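Lin2634 protein (Listeria innocua, PDB 3MZO) binds calcium ions at an HD-type metal site and is probably a metal-dependent phosphohydrolase of the YfbR-like 5'-deoxynucleotidase family. Local coordinates at residues S40-F45 with G131-I136; L73-I78 with S94-S99; I158-Y163 with K198-Q203. All coordinates share one frame; numbering follows the deposited sequence.

Contact 1: residues S40-F45 with G131-I136; sequences SIAQFF and GKILAI
Ile136 lays its CD1 methyl over one face of the Phe45 ring, 4.1 Å from the ring centroid and 21° off the ring normal, a CH-pi contact displaced toward the rim. The nearest ring carbon is Phe45 CD2, 3.8 Å from Ile136 CD1, and CG1 of the same isoleucine lies near CD2 and CE2, on the same side of the ring. One helical turn earlier, the CG2 branch of Ile133 sits 3.7 Å from Ala42 CB and equally close to Ala42 O, while Phe45 CB borders it at 4.2 Å from Ile133 CG2. Consistent with the small alanine, Ala42 CA comes within 6.0 Å of Ile133 CA. These residues belong to helices 31-51 and 129-151 of the all-helical HD-domain core, which carry the calcium ligands His34 and Asp138; their local axes pass 9.2 Å apart at 128°. With CG1 beside the backbone N (chi1 -74°), the CG2 branch of Ile133 is anti to that N and turned to Ala42. Farther out, Leu61 of helix 58-67 touches both Ala42 and Ile133, and Ser178 of helix 177-191 meets both Phe45 and Ile136. From another side of helix 31-51, Phe44 meets Phe113 of a second subunit edge-to-face.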
# COMPACT_ATOMS: atom_id res chain seq x y z
N SER B 40 16.61 -16.44 13.51
CA SER B 40 15.86 -17.20 14.52
C SER B 40 15.83 -18.71 14.30
O SER B 40 16.04 -19.49 15.26
CB SER B 40 14.47 -16.64 14.66
OG SER B 40 14.53 -15.25 14.99
N ILE B 41 15.60 -19.12 13.05
CA ILE B 41 15.66 -20.52 12.65
C ILE B 41 17.05 -21.10 12.92
O ILE B 41 17.17 -22.16 13.54
CB ILE B 41 15.22 -20.72 11.15
CG1 ILE B 41 13.71 -20.42 10.99
CG2 ILE B 41 15.54 -22.13 10.64
CD1 ILE B 41 13.28 -20.05 9.53
N ALA B 42 18.10 -20.39 12.53
CA ALA B 42 19.47 -20.86 12.70
C ALA B 42 19.81 -21.06 14.18
O ALA B 42 20.46 -22.05 14.57
CB ALA B 42 20.48 -19.89 12.03
N GLN B 43 19.36 -20.11 15.00
CA GLN B 43 19.50 -20.15 16.45
C GLN B 43 18.88 -21.41 17.00
O GLN B 43 19.42 -22.02 17.92
CB GLN B 43 18.82 -18.92 17.06
CG GLN B 43 18.62 -18.87 18.59
CD GLN B 43 18.07 -17.53 19.03
OE1 GLN B 43 18.83 -16.60 19.34
NE2 GLN B 43 16.76 -17.42 19.03
N PHE B 44 17.70 -21.78 16.49
CA PHE B 44 17.09 -22.99 16.94
C PHE B 44 17.92 -24.21 16.55
O PHE B 44 18.16 -25.10 17.36
CB PHE B 44 15.66 -23.17 16.43
CG PHE B 44 15.14 -24.54 16.69
CD1 PHE B 44 14.74 -24.89 17.95
CD2 PHE B 44 15.12 -25.50 15.68
CE1 PHE B 44 14.30 -26.20 18.23
CE2 PHE B 44 14.67 -26.78 15.94
CZ PHE B 44 14.26 -27.13 17.23
N PHE B 45 18.38 -24.27 15.30
CA PHE B 45 19.20 -25.40 14.90
C PHE B 45 20.52 -25.47 15.68
O PHE B 45 21.03 -26.57 15.96
CB PHE B 45 19.41 -25.47 13.37
CG PHE B 45 18.16 -25.83 12.60
CD1 PHE B 45 17.36 -26.91 12.99
CD2 PHE B 45 17.77 -25.09 11.49
CE1 PHE B 45 16.19 -27.22 12.30
CE2 PHE B 45 16.61 -25.42 10.78
CZ PHE B 45 15.83 -26.47 11.19
N GLY B 131 27.91 -22.84 8.57
CA GLY B 131 27.56 -22.56 7.18
C GLY B 131 26.45 -23.46 6.67
O GLY B 131 25.57 -23.03 5.89
N LYS B 132 26.50 -24.72 7.08
CA LYS B 132 25.42 -25.64 6.74
C LYS B 132 24.15 -25.27 7.49
O LYS B 132 23.04 -25.41 6.94
CB LYS B 132 25.81 -27.08 7.03
CG LYS B 132 26.97 -27.55 6.20
CD LYS B 132 27.37 -28.98 6.60
CE LYS B 132 28.41 -29.48 5.67
NZ LYS B 132 28.85 -30.88 5.98
N ILE B 133 24.28 -24.77 8.72
CA ILE B 133 23.11 -24.30 9.44
C ILE B 133 22.48 -23.16 8.67
O ILE B 133 21.25 -23.07 8.60
CB ILE B 133 23.41 -23.92 10.91
CG1 ILE B 133 23.61 -25.20 11.75
CG2 ILE B 133 22.30 -23.06 11.54
CD1 ILE B 133 24.17 -24.93 13.11
N LEU B 134 23.29 -22.29 8.09
CA LEU B 134 22.75 -21.19 7.27
C LEU B 134 22.04 -21.75 6.04
O LEU B 134 20.96 -21.28 5.69
CB LEU B 134 23.83 -20.21 6.82
CG LEU B 134 23.39 -19.11 5.82
CD1 LEU B 134 22.20 -18.27 6.28
CD2 LEU B 134 24.59 -18.21 5.46
N ALA B 135 22.66 -22.75 5.39
CA ALA B 135 22.06 -23.34 4.20
C ALA B 135 20.67 -23.90 4.50
O ALA B 135 19.71 -23.61 3.77
CB ALA B 135 22.99 -24.46 3.52
N ILE B 136 20.52 -24.66 5.58
CA ILE B 136 19.24 -25.29 5.83
C ILE B 136 18.23 -24.27 6.33
O ILE B 136 17.04 -24.40 6.02
CB ILE B 136 19.31 -26.52 6.77
CG1 ILE B 136 19.81 -26.14 8.17
CG2 ILE B 136 20.21 -27.64 6.16
CD1 ILE B 136 19.84 -27.34 9.16

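Contact 2: residues L73-I78 with S94-S99; sequences LFIGDI and SEVEES
Ile75 reaches helix 87-108 with two branches of its side chain, one to Val96 and one to Glu97, and is the residue through which segment 73-78 touches segment 94-99. Before it, Leu73 rests on helix 4-13, and Phe74 swings its ring to helix 87-108 farther along, against Met100 and Thr101, and meets the ring of Phe104 with the planes at about 30°. At Ile75 the CB points toward the helix. CG1 runs anti to the backbone N (chi1 178°) and the chain stays extended, which carries CD1 to 3.3 Å from Val96 CG1, tighter than usual van der Waals contact. The side chains of Ile75 and Glu97 cross at about a right angle, Ile75 CG2 lying 3.7 Å from Glu97 CG and 3.9 Å from Glu97 CB. Glu97 bends at its second torsion (chi2 -95°), and its carboxylate turns to Thr101, OE2 bonding to the hydroxyl OG1. The side chain of Glu97 is also about 5 Å from a bound calcium ion. Beyond Gly76, Asp77 pairs with Lys79 in a salt bridge, and Ile78 returns to the helix at Arg90 and Leu93 of its own chain. The loop, which links helix 58-67 to helix 87-108, thus lies against the latter, and Leu93 of a third subunit packs on Ile75.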
# COMPACT_ATOMS: atom_id res chain seq x y z
N LEU B 73 20.53 -5.27 -1.01
CA LEU B 73 20.42 -3.82 -1.07
C LEU B 73 20.78 -3.28 -2.44
O LEU B 73 20.23 -2.25 -2.85
CB LEU B 73 21.37 -3.16 -0.09
CG LEU B 73 20.85 -2.51 1.17
CD1 LEU B 73 22.09 -1.99 1.89
CD2 LEU B 73 19.91 -1.38 0.87
N PHE B 74 21.71 -3.95 -3.12
CA PHE B 74 22.22 -3.47 -4.43
C PHE B 74 22.15 -4.48 -5.61
O PHE B 74 22.27 -4.08 -6.76
CB PHE B 74 23.64 -2.89 -4.30
CG PHE B 74 24.54 -3.62 -3.34
CD1 PHE B 74 25.18 -4.78 -3.71
CD2 PHE B 74 24.77 -3.11 -2.07
CE1 PHE B 74 26.02 -5.43 -2.82
CE2 PHE B 74 25.61 -3.76 -1.17
CZ PHE B 74 26.23 -4.92 -1.54
N ILE B 75 21.93 -5.76 -5.33
CA ILE B 75 21.70 -6.73 -6.39
C ILE B 75 20.75 -7.84 -5.92
O ILE B 75 21.00 -8.51 -4.91
CB ILE B 75 23.03 -7.31 -6.91
CG1 ILE B 75 22.76 -8.36 -8.00
CG2 ILE B 75 23.88 -7.83 -5.72
CD1 ILE B 75 23.94 -8.72 -8.87
N GLY B 76 19.63 -8.00 -6.63
CA GLY B 76 18.65 -9.05 -6.34
C GLY B 76 19.19 -10.45 -6.50
O GLY B 76 20.22 -10.68 -7.15
N ASP B 77 18.47 -11.41 -5.94
CA ASP B 77 18.91 -12.80 -5.93
C ASP B 77 17.73 -13.65 -6.39
O ASP B 77 16.63 -13.51 -5.85
CB ASP B 77 19.32 -13.17 -4.50
CG ASP B 77 19.91 -14.59 -4.37
OD1 ASP B 77 20.84 -14.93 -5.14
OD2 ASP B 77 19.47 -15.35 -3.48
N ILE B 78 17.94 -14.52 -7.38
CA ILE B 78 16.83 -15.36 -7.89
C ILE B 78 16.50 -16.45 -6.83
O ILE B 78 17.34 -17.31 -6.56
CB ILE B 78 17.15 -16.00 -9.29
CG1 ILE B 78 17.72 -14.96 -10.28
CG2 ILE B 78 15.89 -16.64 -9.89
CD1 ILE B 78 18.25 -15.58 -11.54
N SER B 94 26.39 -14.53 -9.05
CA SER B 94 27.18 -14.60 -7.80
C SER B 94 28.48 -13.80 -7.87
O SER B 94 28.88 -13.18 -6.89
CB SER B 94 27.52 -16.05 -7.43
OG SER B 94 26.39 -16.71 -6.92
N GLU B 95 29.13 -13.84 -9.03
CA GLU B 95 30.35 -13.08 -9.24
C GLU B 95 30.07 -11.59 -9.18
O GLU B 95 30.84 -10.85 -8.56
CB GLU B 95 30.97 -13.39 -10.59
CG GLU B 95 31.64 -14.73 -10.72
CD GLU B 95 32.26 -14.91 -12.11
OE1 GLU B 95 33.09 -14.05 -12.54
OE2 GLU B 95 31.91 -15.90 -12.78
N VAL B 96 29.00 -11.14 -9.84
CA VAL B 96 28.62 -9.72 -9.80
C VAL B 96 28.35 -9.29 -8.36
O VAL B 96 28.85 -8.25 -7.91
CB VAL B 96 27.37 -9.40 -10.70
CG1 VAL B 96 26.77 -8.02 -10.33
CG2 VAL B 96 27.74 -9.44 -12.19
N GLU B 97 27.55 -10.08 -7.63
CA GLU B 97 27.26 -9.80 -6.24
C GLU B 97 28.54 -9.66 -5.41
O GLU B 97 28.67 -8.71 -4.64
CB GLU B 97 26.35 -10.89 -5.65
CG GLU B 97 25.85 -10.58 -4.23
CD GLU B 97 26.73 -11.21 -3.15
OE1 GLU B 97 26.78 -12.45 -3.09
OE2 GLU B 97 27.35 -10.45 -2.36
N GLU B 98 29.47 -10.60 -5.58
CA GLU B 98 30.71 -10.60 -4.80
C GLU B 98 31.50 -9.30 -5.04
O GLU B 98 31.96 -8.66 -4.09
CB GLU B 98 31.57 -11.82 -5.13
CG GLU B 98 32.81 -12.00 -4.24
CD GLU B 98 33.70 -13.18 -4.64
OE1 GLU B 98 33.22 -14.17 -5.24
OE2 GLU B 98 34.91 -13.12 -4.33
N SER B 99 31.64 -8.91 -6.30
CA SER B 99 32.38 -7.70 -6.65
C SER B 99 31.68 -6.46 -6.14
O SER B 99 32.32 -5.54 -5.63
CB SER B 99 32.55 -7.58 -8.16
OG SER B 99 33.33 -8.67 -8.63

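Contact 3: residues I158-Y163 with K198-Q203; sequences IFVEIY and KTELPQ
Leu201 sets its CD2 methyl almost squarely over the centre of the Tyr163 ring, 3.7 Å from the centroid and only 10° off the normal, in a CH-pi contact. All six ring carbons of Tyr163 lie 3.7 to 4.2 Å from Leu201 CD2, CE1 being the nearest. The ring gets there because CG of Tyr163 is anti to the backbone N (chi1 176°), which throws the phenol outward from helix 158-172. The two side chains cross at a slant, but the methyl itself sits over the centre. The hydroxyl of the tyrosine continues past the leucine to a hydrogen bond with Thr205, one turn farther along helix 201-211, so the same ring is covered on a face by one residue of that helix and held at its para end by another.

Val160 lies one turn before Tyr163 and meets a different kind of group. Its CG2 methyl approaches the carboxylate of Glu200, 3.3 Å from Glu200 OE2, the two side chains crossing at about a right angle. This is a van der Waals approach at the more exposed margin of the contact; Glu200 OE1 makes a long, weak ion pair with Lys194 of a fourth subunit.

Glu200 is at the N-cap position of helix 201-211. Just ahead of it Thr199 forms an ST turn, its OG1 accepting at 2.9 Å from the N of Leu201, the first residue of the helix; OG1 also bonds to Ile196 O. The contact joins the start of helix 158-172 to the first turn of the last helix, away from the calcium sites, with Leu204 adding to Val160 and Tyr163. Leu191 of helix 177-191 touches both Tyr163 and Leu201, while helix 129-151 supplies Leu143 and Ser146 to Tyr163 and Ile150 to Leu201.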
# COMPACT_ATOMS: atom_id res chain seq x y z
N ILE B 158 4.44 -21.91 -9.29
CA ILE B 158 5.78 -21.60 -8.85
C ILE B 158 5.97 -21.97 -7.36
O ILE B 158 7.01 -22.48 -6.98
CB ILE B 158 6.17 -20.11 -9.10
CG1 ILE B 158 7.68 -19.92 -9.04
CG2 ILE B 158 5.55 -19.16 -8.08
CD1 ILE B 158 8.42 -20.65 -10.14
N PHE B 159 4.95 -21.77 -6.53
CA PHE B 159 5.10 -22.03 -5.09
C PHE B 159 5.29 -23.52 -4.76
O PHE B 159 6.12 -23.85 -3.90
CB PHE B 159 3.95 -21.38 -4.34
CG PHE B 159 3.96 -19.90 -4.48
CD1 PHE B 159 4.96 -19.13 -3.87
CD2 PHE B 159 3.05 -19.26 -5.28
CE1 PHE B 159 5.00 -17.76 -4.04
CE2 PHE B 159 3.10 -17.88 -5.46
CZ PHE B 159 4.08 -17.14 -4.82
N VAL B 160 4.59 -24.40 -5.48
CA VAL B 160 4.80 -25.84 -5.32
C VAL B 160 6.21 -26.21 -5.74
O VAL B 160 6.87 -27.06 -5.10
CB VAL B 160 3.80 -26.64 -6.18
CG1 VAL B 160 4.31 -28.09 -6.42
CG2 VAL B 160 2.42 -26.63 -5.51
N GLU B 161 6.70 -25.56 -6.79
CA GLU B 161 8.06 -25.80 -7.27
C GLU B 161 9.11 -25.34 -6.28
O GLU B 161 10.13 -26.02 -6.09
CB GLU B 161 8.28 -25.13 -8.63
CG GLU B 161 7.47 -25.73 -9.78
CD GLU B 161 7.35 -24.78 -10.99
OE1 GLU B 161 8.19 -23.85 -11.14
OE2 GLU B 161 6.40 -24.96 -11.80
N ILE B 162 8.89 -24.19 -5.66
CA ILE B 162 9.81 -23.67 -4.64
C ILE B 162 9.85 -24.62 -3.41
O ILE B 162 10.90 -24.93 -2.89
CB ILE B 162 9.37 -22.23 -4.19
CG1 ILE B 162 9.56 -21.22 -5.35
CG2 ILE B 162 10.16 -21.77 -2.95
CD1 ILE B 162 8.76 -19.92 -5.22
N TYR B 163 8.68 -25.04 -2.96
CA TYR B 163 8.55 -25.92 -1.83
C TYR B 163 9.31 -27.23 -2.10
O TYR B 163 10.10 -27.72 -1.26
CB TYR B 163 7.05 -26.19 -1.57
CG TYR B 163 6.77 -27.19 -0.48
CD1 TYR B 163 6.68 -28.56 -0.76
CD2 TYR B 163 6.61 -26.77 0.84
CE1 TYR B 163 6.41 -29.48 0.24
CE2 TYR B 163 6.34 -27.69 1.85
CZ TYR B 163 6.25 -29.04 1.55
OH TYR B 163 5.99 -29.95 2.55
N LYS B 198 -6.38 -30.85 1.48
CA LYS B 198 -6.99 -30.32 0.24
C LYS B 198 -5.97 -29.84 -0.77
O LYS B 198 -6.32 -29.49 -1.89
CB LYS B 198 -7.90 -29.14 0.56
CG LYS B 198 -9.01 -29.48 1.50
CD LYS B 198 -9.76 -28.25 1.94
CE LYS B 198 -10.85 -28.66 2.90
NZ LYS B 198 -11.70 -27.53 3.34
N THR B 199 -4.71 -29.77 -0.35
CA THR B 199 -3.61 -29.37 -1.20
C THR B 199 -2.94 -30.66 -1.66
O THR B 199 -3.31 -31.75 -1.21
CB THR B 199 -2.57 -28.55 -0.41
OG1 THR B 199 -1.73 -29.45 0.33
CG2 THR B 199 -3.26 -27.58 0.57
N GLU B 200 -1.92 -30.53 -2.51
CA GLU B 200 -1.16 -31.70 -2.94
C GLU B 200 0.10 -31.92 -2.09
O GLU B 200 0.91 -32.81 -2.39
CB GLU B 200 -0.81 -31.59 -4.42
CG GLU B 200 0.19 -30.49 -4.77
CD GLU B 200 -0.02 -29.94 -6.18
OE1 GLU B 200 -0.14 -30.74 -7.13
OE2 GLU B 200 -0.06 -28.70 -6.33
N LEU B 201 0.26 -31.13 -1.02
CA LEU B 201 1.48 -31.18 -0.20
C LEU B 201 1.75 -32.55 0.40
O LEU B 201 2.89 -33.03 0.33
CB LEU B 201 1.49 -30.08 0.89
CG LEU B 201 1.58 -28.62 0.39
CD1 LEU B 201 1.39 -27.61 1.49
CD2 LEU B 201 2.90 -28.36 -0.33
N PRO B 202 0.71 -33.21 0.97
CA PRO B 202 0.93 -34.56 1.49
C PRO B 202 1.61 -35.50 0.50
O PRO B 202 2.66 -36.08 0.79
CB PRO B 202 -0.49 -35.04 1.84
CG PRO B 202 -1.25 -33.76 2.14
CD PRO B 202 -0.68 -32.74 1.19
N GLN B 203 1.02 -35.63 -0.69
CA GLN B 203 1.54 -36.53 -1.71
C GLN B 203 2.93 -36.10 -2.15
O GLN B 203 3.87 -36.90 -2.17
CB GLN B 203 0.60 -36.58 -2.92
CG GLN B 203 1.18 -37.37 -4.10
CD GLN B 203 0.17 -37.63 -5.18
OE1 GLN B 203 -1.02 -37.78 -4.91
NE2 GLN B 203 0.63 -37.70 -6.42

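Contact 1 is fully buried near the centre of the chain, contact 2 is also buried but farther out, and contact 3 lies at the periphery, partly exposed and away from the calcium sites. Helix 129-151 is a partner in contact 1 and a neighbour in contact 3; helix 177-191 borders both, and each of these contacts places an aliphatic methyl over an aromatic face. Contact 2 instead joins a loop to a helix on the other side of the chain's centre from contact 1, and works with aliphatic carbons alone. Charged residues touch in contacts 2 and 3, through Glu97 and Glu200, and not in contact 1.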